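Local coordinates for 3-oxoacyl-[acyl-carrier-protein] synthase (Arabidopsis thaliana, PDB 2IX4) that catalyses the condensing step of mitochondrial fatty acid synthesis, lengthening acyl chains by two carbons taken from malonyl-ACP, at residues V11-R16 and G358-A363; T287-D292 and T324-A329; V330-I335 and D391-K396; A334-T337 and A343-G346. One frame throughout, in Å; residues are numbered along the deposited sequence. Where two conformers were deposited one is given.

Contact 1: residues V11-R16 and G358-A363; sequences VTPLGR and GHLLGA
Thr-12 and Pro-13 meet Leu-360 in a small, buried and wholly apolar contact. Thr-12 ends the strand 3-12 and makes a marginal touch, its CG2 lying 4.4 Å from CD1 of Leu-360. Its hydroxyl is used within the turn and beyond: OG1 accepts the N-H of Leu-14 over 3.1 Å, at an N-H...O angle of 145°, which makes an ST turn, and it is also hydrogen-bonded to OG1 of Thr-21. Pro-13 gives the larger share from the 11-16 side. Two carbons of its pyrrolidine ring meet one methyl of Leu-360, CD2 of the leucine standing 3.8 Å from Pro-13 CD and 3.9 Å from Pro-13 CG. Leu-360 has CG anti to its own carbonyl carbon (chi1 -62°), which sends the fork of its two methyls to the proline and the threonine; Val-367 of helix 364-378 touches both Leu-360 and Thr-12. Gly-15 closes the type I turn that began at Thr-12: Thr-12 N bonds to Gly-15 O and Gly-15 N to Thr-12 O, and the chain returns as strand 15-16. The partner is the loop that follows helix 354-357, where His-359, a predicted active-site residue, precedes Leu-360, and Leu-361 and Gly-362 touch the bound hexanoic acid. A beta hairpin thus packs against the loop that carries His-359 in a thiolase-fold condensing enzyme.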
loop_
_atom_site.group_PDB
_atom_site.type_symbol
_atom_site.label_atom_id
_atom_site.label_comp_id
_atom_site.label_asym_id
_atom_site.label_seq_id
_atom_site.Cartn_x
_atom_site.Cartn_y
_atom_site.Cartn_z
ATOM N N VAL A 11 2.425 -7.782 18.658
ATOM C CA VAL A 11 1.380 -8.677 19.146
ATOM C C VAL A 11 1.298 -9.838 18.157
ATOM O O VAL A 11 1.035 -9.636 16.970
ATOM C CB VAL A 11 0.013 -7.939 19.368
ATOM C CG1 VAL A 11 -0.409 -7.125 18.147
ATOM C CG2 VAL A 11 -1.083 -8.909 19.789
ATOM N N THR A 12 1.578 -11.043 18.647
ATOM C CA THR A 12 1.749 -12.220 17.781
ATOM C C THR A 12 0.994 -13.428 18.346
ATOM O O THR A 12 0.478 -13.361 19.467
ATOM C CB THR A 12 3.251 -12.601 17.623
ATOM O OG1 THR A 12 3.754 -13.120 18.862
ATOM C CG2 THR A 12 4.094 -11.408 17.182
ATOM N N PRO A 13 0.926 -14.538 17.578
ATOM C CA PRO A 13 0.390 -15.793 18.117
ATOM C C PRO A 13 1.188 -16.388 19.287
ATOM O O PRO A 13 0.733 -17.352 19.907
ATOM C CB PRO A 13 0.427 -16.735 16.907
ATOM C CG PRO A 13 0.416 -15.817 15.724
ATOM C CD PRO A 13 1.283 -14.687 16.154
ATOM N N LEU A 14 2.360 -15.826 19.575
ATOM C CA LEU A 14 3.144 -16.211 20.749
ATOM C C LEU A 14 2.930 -15.247 21.913
ATOM O O LEU A 14 3.616 -15.337 22.936
ATOM C CB LEU A 14 4.637 -16.304 20.409
ATOM C CG LEU A 14 5.068 -17.274 19.301
ATOM C CD1 LEU A 14 6.557 -17.126 19.020
ATOM C CD2 LEU A 14 4.724 -18.719 19.655
ATOM N N GLY A 15 1.987 -14.320 21.750
ATOM C CA GLY A 15 1.607 -13.411 22.828
ATOM C C GLY A 15 1.623 -11.940 22.461
ATOM O O GLY A 15 2.161 -11.545 21.424
ATOM N N ARG A 16 1.014 -11.131 23.321
ATOM C CA ARG A 16 1.054 -9.688 23.173
ATOM C C ARG A 16 2.274 -9.163 23.917
ATOM O O ARG A 16 2.459 -9.456 25.100
ATOM C CB ARG A 16 -0.241 -9.062 23.708
ATOM C CG ARG A 16 -0.325 -7.538 23.600
ATOM C CD ARG A 16 0.080 -6.865 24.900
ATOM N NE ARG A 16 -0.724 -7.354 26.016
ATOM C CZ ARG A 16 -0.440 -7.159 27.300
ATOM N NH1 ARG A 16 0.638 -6.470 27.657
ATOM N NH2 ARG A 16 -1.242 -7.654 28.229
ATOM N N GLY A 358 3.610 -18.935 12.443
ATOM C CA GLY A 358 2.829 -19.049 11.216
ATOM C C GLY A 358 3.199 -17.913 10.273
ATOM O O GLY A 358 4.109 -17.121 10.559
ATOM N N HIS A 359 2.496 -17.827 9.148
ATOM C CA HIS A 359 2.711 -16.748 8.192
ATOM C C HIS A 359 1.833 -15.544 8.542
ATOM O O HIS A 359 0.621 -15.557 8.299
ATOM C CB HIS A 359 2.419 -17.229 6.767
ATOM C CG HIS A 359 2.979 -16.342 5.698
ATOM N ND1 HIS A 359 3.342 -15.031 5.927
ATOM C CD2 HIS A 359 3.209 -16.570 4.384
ATOM C CE1 HIS A 359 3.794 -14.499 4.807
ATOM N NE2 HIS A 359 3.723 -15.411 3.855
ATOM N N LEU A 360 2.448 -14.505 9.108
ATOM C CA LEU A 360 1.708 -13.310 9.533
ATOM C C LEU A 360 1.381 -12.360 8.378
ATOM O O LEU A 360 0.903 -11.244 8.600
ATOM C CB LEU A 360 2.439 -12.559 10.655
ATOM C CG LEU A 360 2.711 -13.224 12.012
ATOM C CD1 LEU A 360 2.786 -12.158 13.095
ATOM C CD2 LEU A 360 1.676 -14.268 12.392
ATOM N N LEU A 361 1.651 -12.813 7.153
ATOM C CA LEU A 361 1.277 -12.114 5.923
ATOM C C LEU A 361 1.843 -10.687 5.863
ATOM O O LEU A 361 3.058 -10.515 5.790
ATOM C CB LEU A 361 -0.250 -12.164 5.707
ATOM C CG LEU A 361 -0.929 -13.550 5.645
ATOM C CD1 LEU A 361 -2.442 -13.420 5.488
ATOM C CD2 LEU A 361 -0.363 -14.427 4.532
ATOM N N GLY A 362 0.978 -9.676 5.902
ATOM C CA GLY A 362 1.412 -8.273 5.889
ATOM C C GLY A 362 2.256 -7.859 7.081
ATOM O O GLY A 362 3.011 -6.886 7.006
ATOM N N ALA A 363 2.130 -8.593 8.186
ATOM C CA ALA A 363 2.898 -8.308 9.395
ATOM C C ALA A 363 4.193 -9.117 9.495
ATOM O O ALA A 363 5.043 -8.826 10.338
ATOM C CB ALA A 363 2.036 -8.531 10.631
#

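Contact 2: residues T287-D292 and T324-A329; sequences TQPPED and TPIGDA
Pro-289 and Gly-327 bring the two backbones to 6.6 Å between their CA atoms, where an irregular loop passes the first turn of a helix. The loop 287-292 leads from strand 272-281 to helix 294-307, and 324-329 opens helix 325-339, so this is a loop packing on the N-terminal turn of a helix at the surface of the thiolase-like fold. In the helix start, Asp-328 N bonds to Thr-324 O, and the Asp-328 carboxylate reaches back to the N-H of Thr-324. The proline ring comes up to the helix backbone, with Pro-289 CG 4.2 Å from Gly-327 CA. The same CG lies 4.4 Å from CG2 of Ile-326, a loose apolar touch. Ile-326 divides its two branches between two neighbours: CG2 serves the proline, while CG1, anti to the carbonyl carbon (chi1 -72°), carries CD1 to the glutamine. Gln-288 extends beyond CG and crosses the isoleucine obliquely, and its OE1 lies 3.8 Å from Ile-326 CD1, a van der Waals contact. Beyond the two segments, Thr-287 packs on Pro-151 of the second subunit, and Arg-243 is hydrogen-bonded to the carbonyls of Thr-324 and Pro-325. The Asp-328 bond is nearly straight at 164°, Thr-324 N lying 3.1 Å from Asp-328 OD1 and approaching from above the carboxylate plane, 58° out of it.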
loop_
_atom_site.group_PDB
_atom_site.type_symbol
_atom_site.label_atom_id
_atom_site.label_comp_id
_atom_site.label_asym_id
_atom_site.label_seq_id
_atom_site.Cartn_x
_atom_site.Cartn_y
_atom_site.Cartn_z
ATOM N N THR A 287 2.313 -15.786 -8.276
ATOM C CA THR A 287 2.363 -16.462 -6.973
ATOM C C THR A 287 3.644 -17.272 -6.735
ATOM O O THR A 287 4.058 -17.460 -5.589
ATOM C CB THR A 287 1.141 -17.403 -6.773
ATOM O OG1 THR A 287 1.099 -18.374 -7.828
ATOM C CG2 THR A 287 -0.174 -16.613 -6.754
ATOM N N GLN A 288 4.258 -17.754 -7.816
ATOM C CA GLN A 288 5.440 -18.621 -7.738
ATOM C C GLN A 288 6.753 -17.875 -7.997
ATOM O O GLN A 288 6.851 -17.122 -8.969
ATOM C CB GLN A 288 5.329 -19.767 -8.750
ATOM C CG GLN A 288 4.449 -20.926 -8.319
ATOM C CD GLN A 288 4.554 -22.112 -9.265
ATOM O OE1 GLN A 288 5.655 -22.567 -9.593
ATOM N NE2 GLN A 288 3.407 -22.619 -9.708
ATOM N N PRO A 289 7.770 -18.094 -7.138
ATOM C CA PRO A 289 9.117 -17.574 -7.401
ATOM C C PRO A 289 9.814 -18.365 -8.514
ATOM O O PRO A 289 9.415 -19.498 -8.788
ATOM C CB PRO A 289 9.839 -17.790 -6.069
ATOM C CG PRO A 289 9.138 -18.938 -5.441
ATOM C CD PRO A 289 7.702 -18.831 -5.861
ATOM N N PRO A 290 10.853 -17.781 -9.147
ATOM C CA PRO A 290 11.587 -18.513 -10.186
ATOM C C PRO A 290 12.451 -19.612 -9.576
ATOM O O PRO A 290 12.857 -19.501 -8.419
ATOM C CB PRO A 290 12.481 -17.442 -10.826
ATOM C CG PRO A 290 12.091 -16.135 -10.203
ATOM C CD PRO A 290 11.417 -16.439 -8.919
ATOM N N GLU A 291 12.727 -20.658 -10.352
ATOM C CA GLU A 291 13.511 -21.803 -9.885
ATOM C C GLU A 291 14.858 -21.387 -9.272
ATOM O O GLU A 291 15.256 -21.909 -8.227
ATOM C CB GLU A 291 13.725 -22.804 -11.031
ATOM C CG GLU A 291 14.174 -24.199 -10.584
ATOM C CD GLU A 291 14.369 -25.173 -11.743
ATOM O OE1 GLU A 291 14.544 -24.723 -12.899
ATOM O OE2 GLU A 291 14.354 -26.400 -11.494
ATOM N N ASP A 292 15.534 -20.433 -9.914
ATOM C CA ASP A 292 16.871 -19.991 -9.495
ATOM C C ASP A 292 16.875 -18.979 -8.342
ATOM O O ASP A 292 17.932 -18.672 -7.786
ATOM C CB ASP A 292 17.663 -19.441 -10.694
ATOM C CG ASP A 292 17.032 -18.186 -11.312
ATOM O OD1 ASP A 292 15.981 -17.707 -10.825
ATOM O OD2 ASP A 292 17.602 -17.675 -12.300
ATOM N N THR A 324 6.651 -23.961 2.350
ATOM C CA THR A 324 6.129 -24.335 1.039
ATOM C C THR A 324 7.194 -25.084 0.245
ATOM O O THR A 324 8.353 -24.663 0.218
ATOM C CB THR A 324 5.651 -23.102 0.244
ATOM O OG1 THR A 324 6.738 -22.179 0.083
ATOM C CG2 THR A 324 4.515 -22.412 0.979
ATOM N N PRO A 325 6.809 -26.209 -0.390
ATOM C CA PRO A 325 7.743 -27.048 -1.163
ATOM C C PRO A 325 8.672 -26.293 -2.119
ATOM O O PRO A 325 9.891 -26.456 -2.032
ATOM C CB PRO A 325 6.813 -27.985 -1.939
ATOM C CG PRO A 325 5.637 -28.130 -1.056
ATOM C CD PRO A 325 5.447 -26.786 -0.403
ATOM N N ILE A 326 8.109 -25.476 -3.007
ATOM C CA ILE A 326 8.915 -24.741 -3.990
ATOM C C ILE A 326 9.616 -23.548 -3.334
ATOM O O ILE A 326 10.836 -23.412 -3.426
ATOM C CB ILE A 326 8.071 -24.299 -5.217
ATOM C CG1 ILE A 326 7.725 -25.517 -6.081
ATOM C CG2 ILE A 326 8.811 -23.251 -6.049
ATOM C CD1 ILE A 326 6.606 -25.282 -7.087
ATOM N N GLY A 327 8.835 -22.716 -2.651
ATOM C CA GLY A 327 9.327 -21.481 -2.042
ATOM C C GLY A 327 10.553 -21.627 -1.163
ATOM O O GLY A 327 11.518 -20.877 -1.316
ATOM N N ASP A 328 10.514 -22.587 -0.239
ATOM C CA ASP A 328 11.602 -22.777 0.727
ATOM C C ASP A 328 12.902 -23.189 0.043
ATOM O O ASP A 328 13.975 -22.687 0.387
ATOM C CB ASP A 328 11.219 -23.814 1.789
ATOM C CG ASP A 328 10.077 -23.353 2.684
ATOM O OD1 ASP A 328 9.312 -22.450 2.288
ATOM O OD2 ASP A 328 9.942 -23.909 3.792
ATOM N N ALA A 329 12.786 -24.100 -0.921
ATOM C CA ALA A 329 13.921 -24.588 -1.699
ATOM C C ALA A 329 14.563 -23.474 -2.524
ATOM O O ALA A 329 15.791 -23.375 -2.596
ATOM C CB ALA A 329 13.487 -25.733 -2.602
#

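Contact 3: residues V330-I335 and D391-K396; sequences VEARAI and DPIFDK
Ile-393 and Phe-394 bear on Ala-332 and Arg-333 of helix 325-339, and the preceding Asp-391 shapes the turn that presents them. Asp-391 OD1 accepts the N-H of Ile-393 over 3.1 Å, almost straight at 171°, on the anti side and close to the carboxylate plane. This Asx turn sits inside a type I beta turn closed by Phe-394 N on Asp-391 O. The other carboxylate oxygen, OD2, forms a salt bridge with Arg-243, which probably helps hold the turn. Ile-393 spreads over the helix: CG2 lies 3.9 Å from Ala-332 CB, while CG1, trans to the backbone N (chi1 -161°), carries CD1 to 3.8 Å from Arg-333 N. Its side chain crosses that of Arg-333 at about a right angle, with CD1 4.0 Å from Arg-333 CB. The contact packs the loop between strands 380-381 and 405-406 against a helix of the ketosynthase fold, the methyl of Ala-332 meeting both residues. Phe-394 completes it: CZ comes within 3.7 Å of Ala-332 CB, and one ring face is covered by CG2 of Ile-393, 3.6 Å above its centre. Phe-239 meets this ring edge-to-face.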
loop_
_atom_site.group_PDB
_atom_site.type_symbol
_atom_site.label_atom_id
_atom_site.label_comp_id
_atom_site.label_asym_id
_atom_site.label_seq_id
_atom_site.Cartn_x
_atom_site.Cartn_y
_atom_site.Cartn_z
ATOM N N VAL A 330 13.725 -22.643 -3.142
ATOM C CA VAL A 330 14.186 -21.505 -3.939
ATOM C C VAL A 330 15.001 -20.534 -3.081
ATOM O O VAL A 330 16.089 -20.117 -3.475
ATOM C CB VAL A 330 13.003 -20.780 -4.641
ATOM C CG1 VAL A 330 13.439 -19.440 -5.207
ATOM C CG2 VAL A 330 12.419 -21.653 -5.749
ATOM N N GLU A 331 14.490 -20.194 -1.900
ATOM C CA GLU A 331 15.218 -19.298 -1.007
ATOM C C GLU A 331 16.526 -19.933 -0.525
ATOM O O GLU A 331 17.557 -19.264 -0.481
ATOM C CB GLU A 331 14.354 -18.853 0.175
ATOM C CG GLU A 331 15.009 -17.756 1.015
ATOM C CD GLU A 331 14.165 -17.314 2.184
ATOM O OE1 GLU A 331 13.178 -18.006 2.510
ATOM O OE2 GLU A 331 14.490 -16.265 2.785
ATOM N N ALA A 332 16.478 -21.219 -0.176
ATOM C CA ALA A 332 17.675 -21.959 0.234
ATOM C C ALA A 332 18.745 -21.895 -0.855
ATOM O O ALA A 332 19.918 -21.652 -0.571
ATOM C CB ALA A 332 17.326 -23.411 0.554
ATOM N N ARG A 333 18.316 -22.106 -2.098
ATOM C CA ARG A 333 19.177 -22.001 -3.275
ATOM C C ARG A 333 19.763 -20.591 -3.397
ATOM O O ARG A 333 20.952 -20.424 -3.677
ATOM C CB ARG A 333 18.367 -22.351 -4.522
ATOM C CG ARG A 333 19.168 -22.957 -5.652
ATOM C CD ARG A 333 18.255 -23.615 -6.683
ATOM N NE ARG A 333 17.595 -24.816 -6.163
ATOM C CZ ARG A 333 16.278 -24.958 -6.010
ATOM N NH1 ARG A 333 15.443 -23.981 -6.342
ATOM N NH2 ARG A 333 15.792 -26.096 -5.531
ATOM N N ALA A 334 18.921 -19.587 -3.162
ATOM C CA ALA A 334 19.320 -18.183 -3.222
ATOM C C ALA A 334 20.313 -17.806 -2.118
ATOM O O ALA A 334 21.252 -17.044 -2.361
ATOM C CB ALA A 334 18.095 -17.285 -3.164
ATOM N N ILE A 335 20.103 -18.344 -0.915
ATOM C CA ILE A 335 21.032 -18.144 0.203
ATOM C C ILE A 335 22.399 -18.770 -0.113
ATOM O O ILE A 335 23.439 -18.191 0.207
ATOM C CB ILE A 335 20.451 -18.667 1.550
ATOM C CG1 ILE A 335 19.253 -17.811 1.975
ATOM C CG2 ILE A 335 21.517 -18.666 2.653
ATOM C CD1 ILE A 335 18.407 -18.410 3.101
ATOM N N ASP A 391 15.467 -30.607 3.915
ATOM C CA ASP A 391 15.427 -30.645 2.452
ATOM C C ASP A 391 16.757 -31.144 1.871
ATOM O O ASP A 391 17.820 -30.785 2.381
ATOM C CB ASP A 391 15.088 -29.245 1.916
ATOM C CG ASP A 391 14.738 -29.246 0.436
ATOM O OD1 ASP A 391 15.667 -29.274 -0.398
ATOM O OD2 ASP A 391 13.534 -29.208 0.107
ATOM N N PRO A 392 16.700 -31.990 0.818
ATOM C CA PRO A 392 17.882 -32.522 0.125
ATOM C C PRO A 392 18.969 -31.499 -0.215
ATOM O O PRO A 392 20.136 -31.874 -0.331
ATOM C CB PRO A 392 17.296 -33.094 -1.165
ATOM C CG PRO A 392 15.942 -33.524 -0.785
ATOM C CD PRO A 392 15.455 -32.536 0.242
ATOM N N ILE A 393 18.594 -30.231 -0.378
ATOM C CA ILE A 393 19.566 -29.165 -0.643
ATOM C C ILE A 393 20.556 -28.998 0.520
ATOM O O ILE A 393 21.703 -28.599 0.317
ATOM C CB ILE A 393 18.876 -27.805 -0.989
ATOM C CG1 ILE A 393 19.862 -26.864 -1.695
ATOM C CG2 ILE A 393 18.267 -27.145 0.256
ATOM C CD1 ILE A 393 19.206 -25.744 -2.479
ATOM N N PHE A 394 20.105 -29.330 1.727
ATOM C CA PHE A 394 20.910 -29.172 2.930
ATOM C C PHE A 394 21.790 -30.385 3.208
ATOM O O PHE A 394 21.443 -31.517 2.857
ATOM C CB PHE A 394 20.015 -28.886 4.137
ATOM C CG PHE A 394 19.178 -27.645 3.994
ATOM C CD1 PHE A 394 17.792 -27.731 3.944
ATOM C CD2 PHE A 394 19.776 -26.391 3.906
ATOM C CE1 PHE A 394 17.015 -26.585 3.813
ATOM C CE2 PHE A 394 19.007 -25.242 3.771
ATOM C CZ PHE A 394 17.624 -25.339 3.728
ATOM N N ASP A 395 22.936 -30.133 3.832
ATOM C CA ASP A 395 23.836 -31.197 4.270
ATOM C C ASP A 395 24.327 -30.924 5.690
ATOM O O ASP A 395 23.858 -29.988 6.344
ATOM C CB ASP A 395 25.005 -31.380 3.287
ATOM C CG ASP A 395 25.893 -30.141 3.163
ATOM O OD1 ASP A 395 25.997 -29.345 4.121
ATOM O OD2 ASP A 395 26.513 -29.975 2.092
ATOM N N LYS A 396 25.274 -31.733 6.153
ATOM C CA LYS A 396 25.834 -31.611 7.503
ATOM C C LYS A 396 26.241 -30.184 7.888
ATOM O O LYS A 396 26.050 -29.766 9.032
ATOM C CB LYS A 396 27.002 -32.591 7.689
ATOM C CG LYS A 396 28.005 -32.637 6.532
ATOM C CD LYS A 396 28.641 -34.018 6.415
ATOM C CE LYS A 396 29.922 -33.989 5.588
ATOM N NZ LYS A 396 31.072 -33.416 6.352
#

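Contact 4: residues A334-T337 and A343-G346; sequences AIKT and ATSG
Lys-336 and Thr-344 cross at about a right angle, the methyl of the threonine meeting the aliphatic part of the lysine. The closest pair is Lys-336 CG and Thr-344 CG2, 3.9 Å apart, so the lysine touches with its CG methylene rather than its ammonium end. The two branches of Thr-344 have different partners: CG2 lies anti to the carbonyl carbon and faces the lysine, while OG1, between the backbone N and the carbonyl carbon (chi1 61°), bonds to Ser-340 O. Ala-343 stands nearest in backbone terms, its CA 6.1 Å from that of Lys-336. Its CB points to the first helix and lies 4.2 Å from the carbonyl oxygen of Ile-335, a methyl against a backbone oxygen. The Ile-335 side chain runs off from the contact, and it and Ala-343 both touch Leu-348. Phe-398 touches Lys-336 and Ala-343 alike, bridging the two sides. Here the late part of helix 325-339 meets the short helix 341-344 that follows it almost directly, a tight corner between two consecutive helices in the ketosynthase fold; Gly-346 has positive phi, and its N bonds to Ala-343 O. The contact thus rests on van der Waals packing alone, with the threonine's polar end satisfied by the carbonyl of Ser-340, just ahead of its helix.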
loop_
_atom_site.group_PDB
_atom_site.type_symbol
_atom_site.label_atom_id
_atom_site.label_comp_id
_atom_site.label_asym_id
_atom_site.label_seq_id
_atom_site.Cartn_x
_atom_site.Cartn_y
_atom_site.Cartn_z
ATOM N N ALA A 334 18.921 -19.587 -3.162
ATOM C CA ALA A 334 19.320 -18.183 -3.222
ATOM C C ALA A 334 20.313 -17.806 -2.118
ATOM O O ALA A 334 21.252 -17.044 -2.361
ATOM C CB ALA A 334 18.095 -17.285 -3.164
ATOM N N ILE A 335 20.103 -18.344 -0.915
ATOM C CA ILE A 335 21.032 -18.144 0.203
ATOM C C ILE A 335 22.399 -18.770 -0.113
ATOM O O ILE A 335 23.439 -18.191 0.207
ATOM C CB ILE A 335 20.451 -18.667 1.550
ATOM C CG1 ILE A 335 19.253 -17.811 1.975
ATOM C CG2 ILE A 335 21.517 -18.666 2.653
ATOM C CD1 ILE A 335 18.407 -18.410 3.101
ATOM N N LYS A 336 22.388 -19.936 -0.756
ATOM C CA LYS A 336 23.617 -20.568 -1.242
ATOM C C LYS A 336 24.349 -19.718 -2.274
ATOM O O LYS A 336 25.579 -19.672 -2.277
ATOM C CB LYS A 336 23.334 -21.957 -1.829
ATOM C CG LYS A 336 23.979 -23.106 -1.059
ATOM C CD LYS A 336 23.815 -24.449 -1.772
ATOM C CE LYS A 336 24.797 -24.602 -2.926
ATOM N NZ LYS A 336 24.767 -25.970 -3.521
ATOM N N THR A 337 23.596 -19.058 -3.151
ATOM C CA THR A 337 24.176 -18.229 -4.212
ATOM C C THR A 337 24.802 -16.942 -3.658
ATOM O O THR A 337 25.874 -16.526 -4.095
ATOM C CB THR A 337 23.130 -17.908 -5.311
ATOM O OG1 THR A 337 22.651 -19.130 -5.888
ATOM C CG2 THR A 337 23.729 -17.041 -6.418
ATOM N N ALA A 343 28.074 -19.906 3.604
ATOM C CA ALA A 343 26.885 -20.696 3.915
ATOM C C ALA A 343 27.150 -22.201 3.891
ATOM O O ALA A 343 26.706 -22.924 4.787
ATOM C CB ALA A 343 25.754 -20.347 2.958
ATOM N N THR A 344 27.870 -22.662 2.866
ATOM C CA THR A 344 28.115 -24.095 2.659
ATOM C C THR A 344 29.101 -24.705 3.659
ATOM O O THR A 344 29.163 -25.928 3.798
ATOM C CB THR A 344 28.596 -24.401 1.219
ATOM O OG1 THR A 344 29.827 -23.716 0.963
ATOM C CG2 THR A 344 27.549 -23.975 0.192
ATOM N N SER A 345 29.868 -23.857 4.343
ATOM C CA SER A 345 30.804 -24.312 5.375
ATOM C C SER A 345 30.117 -24.464 6.733
ATOM O O SER A 345 30.679 -25.057 7.656
ATOM C CB SER A 345 31.991 -23.350 5.495
ATOM O OG SER A 345 31.586 -22.090 6.008
ATOM N N GLY A 346 28.908 -23.923 6.847
ATOM C CA GLY A 346 28.143 -23.978 8.087
ATOM C C GLY A 346 28.369 -22.786 8.998
ATOM O O GLY A 346 27.848 -22.749 10.114
#

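From the N terminus, residues 11-16 meet 358-363 only after 341 intervening residues, and contact 1 so joins the hairpin after strand 3-12 to the loop between helices 354-357 and 364-378. Inside this longest loop, contact 2 joins the loop ahead of helix 294-307 to the beginning of helix 325-339, and contact 4, also nested there, folds the later turns of that helix onto helix 341-344. Contact 3 starts on the same helix, sharing Ala-334 and Ile-335 with contact 4, but closes only at 391-396 and so crosses contact 1. Contacts 2 and 3 touch through Glu-291 O and Arg-333 NH1, 2.8 Å apart. Helix 325-339 thereby links contacts 2 to 4, while contact 1 lies nearer the chain's centre.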